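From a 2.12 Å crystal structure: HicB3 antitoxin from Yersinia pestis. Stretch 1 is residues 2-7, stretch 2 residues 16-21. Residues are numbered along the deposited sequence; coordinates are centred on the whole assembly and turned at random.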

ATOM      1  N   ILE A   2       8.169  -3.882   8.876  1.00 41.07           N
ATOM      2  CA  ILE A   2       7.145  -3.239   8.058  1.00 36.64           C
ATOM      3  C   ILE A   2       5.952  -4.156   7.843  1.00 31.58           C
ATOM      4  O   ILE A   2       6.099  -5.269   7.346  1.00 33.26           O
ATOM      5  CB  ILE A   2       7.684  -2.818   6.672  1.00 37.78           C
ATOM      6  CG1 ILE A   2       8.830  -1.827   6.813  1.00 42.58           C
ATOM      7  CG2 ILE A   2       6.580  -2.150   5.850  1.00 34.93           C
ATOM      8  CD1 ILE A   2       8.366  -0.484   7.287  1.00 48.40           C
ATOM      9  N   TYR A   3       4.766  -3.673   8.206  1.00 30.65           N
ATOM     10  CA  TYR A   3       3.543  -4.419   7.974  1.00 28.21           C
ATOM     11  C   TYR A   3       2.630  -3.738   6.972  1.00 24.99           C
ATOM     12  O   TYR A   3       2.522  -2.510   6.947  1.00 27.21           O
ATOM     13  CB  TYR A   3       2.786  -4.631   9.287  1.00 33.38           C
ATOM     14  CG  TYR A   3       3.213  -5.863  10.036  1.00 38.76           C
ATOM     15  CD1 TYR A   3       4.227  -5.811  10.983  1.00 41.43           C
ATOM     16  CD2 TYR A   3       2.595  -7.085   9.799  1.00 39.14           C
ATOM     17  CE1 TYR A   3       4.613  -6.951  11.670  1.00 40.31           C
ATOM     18  CE2 TYR A   3       2.970  -8.219  10.482  1.00 38.96           C
ATOM     19  CZ  TYR A   3       3.977  -8.150  11.417  1.00 43.71           C
ATOM     20  OH  TYR A   3       4.345  -9.298  12.096  1.00 48.14           O
ATOM     21  N   PRO A   4       1.958  -4.544   6.143  1.00 25.71           N
ATOM     22  CA  PRO A   4       0.925  -4.018   5.246  1.00 24.26           C
ATOM     23  C   PRO A   4      -0.352  -3.730   6.008  1.00 24.78           C
ATOM     24  O   PRO A   4      -0.690  -4.493   6.923  1.00 22.89           O
ATOM     25  CB  PRO A   4       0.700  -5.151   4.254  1.00 22.01           C
ATOM     26  CG  PRO A   4       1.084  -6.403   5.024  1.00 25.87           C
ATOM     27  CD  PRO A   4       2.171  -5.996   5.977  1.00 24.83           C
ATOM     28  N   ILE A   5      -1.033  -2.646   5.648  1.00 21.33           N
ATOM     29  CA  ILE A   5      -2.400  -2.407   6.105  1.00 21.03           C
ATOM     30  C   ILE A   5      -3.284  -2.135   4.894  1.00 20.87           C
ATOM     31  O   ILE A   5      -2.808  -1.639   3.873  1.00 23.96           O
ATOM     32  CB  ILE A   5      -2.493  -1.225   7.102  1.00 22.58           C
ATOM     33  CG1 ILE A   5      -1.858   0.037   6.516  1.00 21.83           C
ATOM     34  CG2 ILE A   5      -1.842  -1.595   8.459  1.00 22.26           C
ATOM     35  CD1 ILE A   5      -2.110   1.291   7.351  1.00 23.77           C
ATOM     36  N   PHE A   6      -4.556  -2.504   4.987  1.00 20.49           N
ATOM     37  CA  PHE A   6      -5.537  -2.166   3.960  1.00 21.07           C
ATOM     38  C   PHE A   6      -6.364  -1.032   4.528  1.00 23.59           C
ATOM     39  O   PHE A   6      -6.915  -1.175   5.621  1.00 22.49           O
ATOM     40  CB  PHE A   6      -6.456  -3.352   3.607  1.00 21.82           C
ATOM     41  CG  PHE A   6      -5.804  -4.439   2.804  1.00 18.64           C
ATOM     42  CD1 PHE A   6      -4.478  -4.352   2.409  1.00 19.51           C
ATOM     43  CD2 PHE A   6      -6.534  -5.551   2.426  1.00 21.16           C
ATOM     44  CE1 PHE A   6      -3.903  -5.358   1.668  1.00 22.08           C
ATOM     45  CE2 PHE A   6      -5.961  -6.558   1.677  1.00 20.46           C
ATOM     46  CZ  PHE A   6      -4.647  -6.458   1.298  1.00 20.21           C
ATOM     47  N   ILE A   7      -6.450   0.103   3.832  1.00 23.31           N
ATOM     48  CA  ILE A   7      -7.276   1.173   4.355  1.00 22.11           C
ATOM     49  C   ILE A   7      -8.322   1.683   3.366  1.00 27.77           C
ATOM     50  O   ILE A   7      -8.179   1.573   2.144  1.00 27.56           O
ATOM     51  CB  ILE A   7      -6.428   2.367   4.848  1.00 23.69           C
ATOM     52  CG1 ILE A   7      -5.802   3.127   3.698  1.00 28.86           C
ATOM     53  CG2 ILE A   7      -5.363   1.911   5.837  1.00 27.46           C
ATOM     54  CD1 ILE A   7      -5.047   4.349   4.161  1.00 33.50           C
ATOM     55  N   GLY A  16      -9.301   0.665   8.526  1.00 20.88           N
ATOM     56  CA  GLY A  16      -8.904  -0.540   7.834  1.00 20.32           C
ATOM     57  C   GLY A  16      -8.441  -1.618   8.784  1.00 22.31           C
ATOM     58  O   GLY A  16      -8.813  -1.621   9.953  1.00 20.58           O
ATOM     59  N   TYR A  17      -7.619  -2.528   8.274  1.00 21.75           N
ATOM     60  CA  TYR A  17      -7.183  -3.690   9.041  1.00 24.26           C
ATOM     61  C   TYR A  17      -5.846  -4.190   8.508  1.00 22.97           C
ATOM     62  O   TYR A  17      -5.412  -3.779   7.425  1.00 20.32           O
ATOM     63  CB  TYR A  17      -8.239  -4.807   8.981  1.00 20.00           C
ATOM     64  CG  TYR A  17      -8.717  -5.112   7.571  1.00 21.48           C
ATOM     65  CD1 TYR A  17      -8.031  -6.023   6.762  1.00 20.98           C
ATOM     66  CD2 TYR A  17      -9.852  -4.490   7.046  1.00 20.31           C
ATOM     67  CE1 TYR A  17      -8.460  -6.303   5.471  1.00 21.32           C
ATOM     68  CE2 TYR A  17     -10.281  -4.756   5.753  1.00 20.08           C
ATOM     69  CZ  TYR A  17      -9.581  -5.663   4.971  1.00 21.59           C
ATOM     70  OH  TYR A  17     -10.012  -5.938   3.693  1.00 21.75           O
ATOM     71  N   PHE A  18      -5.189  -5.042   9.288  1.00 20.06           N
ATOM     72  CA  PHE A  18      -4.010  -5.767   8.832  1.00 22.87           C
ATOM     73  C   PHE A  18      -4.474  -6.983   8.049  1.00 22.48           C
ATOM     74  O   PHE A  18      -5.145  -7.853   8.608  1.00 21.63           O
ATOM     75  CB  PHE A  18      -3.141  -6.219  10.015  1.00 21.39           C
ATOM     76  CG  PHE A  18      -2.496  -5.088  10.791  1.00 24.28           C
ATOM     77  CD1 PHE A  18      -1.213  -4.649  10.478  1.00 22.36           C
ATOM     78  CD2 PHE A  18      -3.154  -4.491  11.851  1.00 23.00           C
ATOM     79  CE1 PHE A  18      -0.610  -3.641  11.203  1.00 21.21           C
ATOM     80  CE2 PHE A  18      -2.553  -3.474  12.575  1.00 23.53           C
ATOM     81  CZ  PHE A  18      -1.278  -3.052  12.251  1.00 24.67           C
ATOM     82  N   PRO A  19      -4.129  -7.061   6.757  1.00 24.38           N
ATOM     83  CA  PRO A  19      -4.569  -8.237   5.992  1.00 21.52           C
ATOM     84  C   PRO A  19      -3.953  -9.547   6.507  1.00 21.82           C
ATOM     85  O   PRO A  19      -4.515 -10.607   6.271  1.00 25.20           O
ATOM     86  CB  PRO A  19      -4.086  -7.923   4.564  1.00 23.28           C
ATOM     87  CG  PRO A  19      -2.900  -7.020   4.767  1.00 23.72           C
ATOM     88  CD  PRO A  19      -3.304  -6.151   5.942  1.00 23.02           C
ATOM     89  N   ASP A  20      -2.827  -9.480   7.205  1.00 20.89           N
ATOM     90  CA  ASP A  20      -2.227 -10.691   7.769  1.00 24.14           C
ATOM     91  C   ASP A  20      -2.716 -10.993   9.192  1.00 28.73           C
ATOM     92  O   ASP A  20      -2.372 -12.026   9.776  1.00 26.72           O
ATOM     93  CB  ASP A  20      -0.710 -10.580   7.785  1.00 22.64           C
ATOM     94  CG  ASP A  20      -0.134 -10.381   6.389  1.00 32.00           C
ATOM     95  OD1 ASP A  20      -0.282 -11.284   5.546  1.00 34.37           O
ATOM     96  OD2 ASP A  20       0.438  -9.308   6.138  1.00 30.44           O
ATOM     97  N   ILE A  21      -3.491 -10.083   9.761  1.00 22.70           N
ATOM     98  CA  ILE A  21      -3.927 -10.269  11.139  1.00 25.46           C
ATOM     99  C   ILE A  21      -5.445 -10.160  11.186  1.00 26.20           C
ATOM    100  O   ILE A  21      -5.992  -9.066  11.332  1.00 24.68           O
ATOM    101  CB  ILE A  21      -3.255  -9.243  12.079  1.00 23.81           C
ATOM    102  CG1 ILE A  21      -1.766  -9.112  11.723  1.00 25.06           C
ATOM    103  CG2 ILE A  21      -3.427  -9.648  13.538  1.00 24.99           C
ATOM    104  CD1 ILE A  21      -1.009  -8.162  12.614  1.00 26.31           C
TER
HETATM  105  O   HOH W   1      -0.837  -7.199   7.820  1.00 21.39           O

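What fixes the register of the two strands? Phe6 and Tyr17 form an antiparallel, hydrogen-bonded pair, their backbones joined in both directions: Phe6 N donates to Tyr17 O at 2.9 Å and almost in line, and Tyr17 N donates to Phe6 O at 3.1 Å. Around this pair the backbone adds two CA-H...O contacts, a close one from Gly16 CA to Phe6 O at 3.0 Å and a longer one from Ile5 CA to Tyr17 O at 3.6 Å. Gly16 suits its place because the chains are so near: Gly16 CA lies 4.2 Å from Ile7 CA, and a CB on Gly16 would point toward the other strand and clash with Phe6 O and Ile7 CA.

Why does Phe6 cover so much surface? Its side chain lies on the same face of the sheet as that of Tyr17, and its flat ring meets two neighbours from the other stretch. Pro19 CB sits over one face of the Phe6 ring, 3.7 Å from the centroid, in a CH-pi contact. The Tyr17 ring meets it obliquely, with the planes at 61° and Phe6 CD2 3.7 Å from Tyr17 CE1, while Phe6 CB lies over a face of the Tyr17 ring. Both aromatic residues are buried, so their broad apolar surfaces are well used here.

How does Pro19 extend the contact after the paired backbone? It follows Phe18 in a type I turn that runs to Ile21 and is closed by a hydrogen bond from Ile21 N to Phe18 O at 3.0 Å. Having no amide hydrogen to offer, Pro19 packs instead: besides covering Phe6, its CG lies 4.0 Å from Pro4 CG, and its CD comes within 3.2 Å of Pro4 O. That carbonyl finds a donor in a water, which gives one hydrogen to Pro4 O and the other to Asp20 OD2 while accepting from Asp20 N. The water thus links the strand to the turn where no direct hydrogen bond joins them.

What does Phe18 contribute if its CA-to-CB bond points away? The end of its side chain comes back nearer, and the buried ring packs against stretch 1. Ile5 CG2 lies over one face, 3.9 Å from the ring centroid, in a CH-pi contact, and Tyr3 CB approaches the edge, 4.0 Å from Phe18 CE1. The branched side chain of Ile5 lets CG2 meet the ring although the end of that side chain leads away. Together the two stretches bury 500 Å², both sides summed, and many of the side-chain contacts across it are apolar.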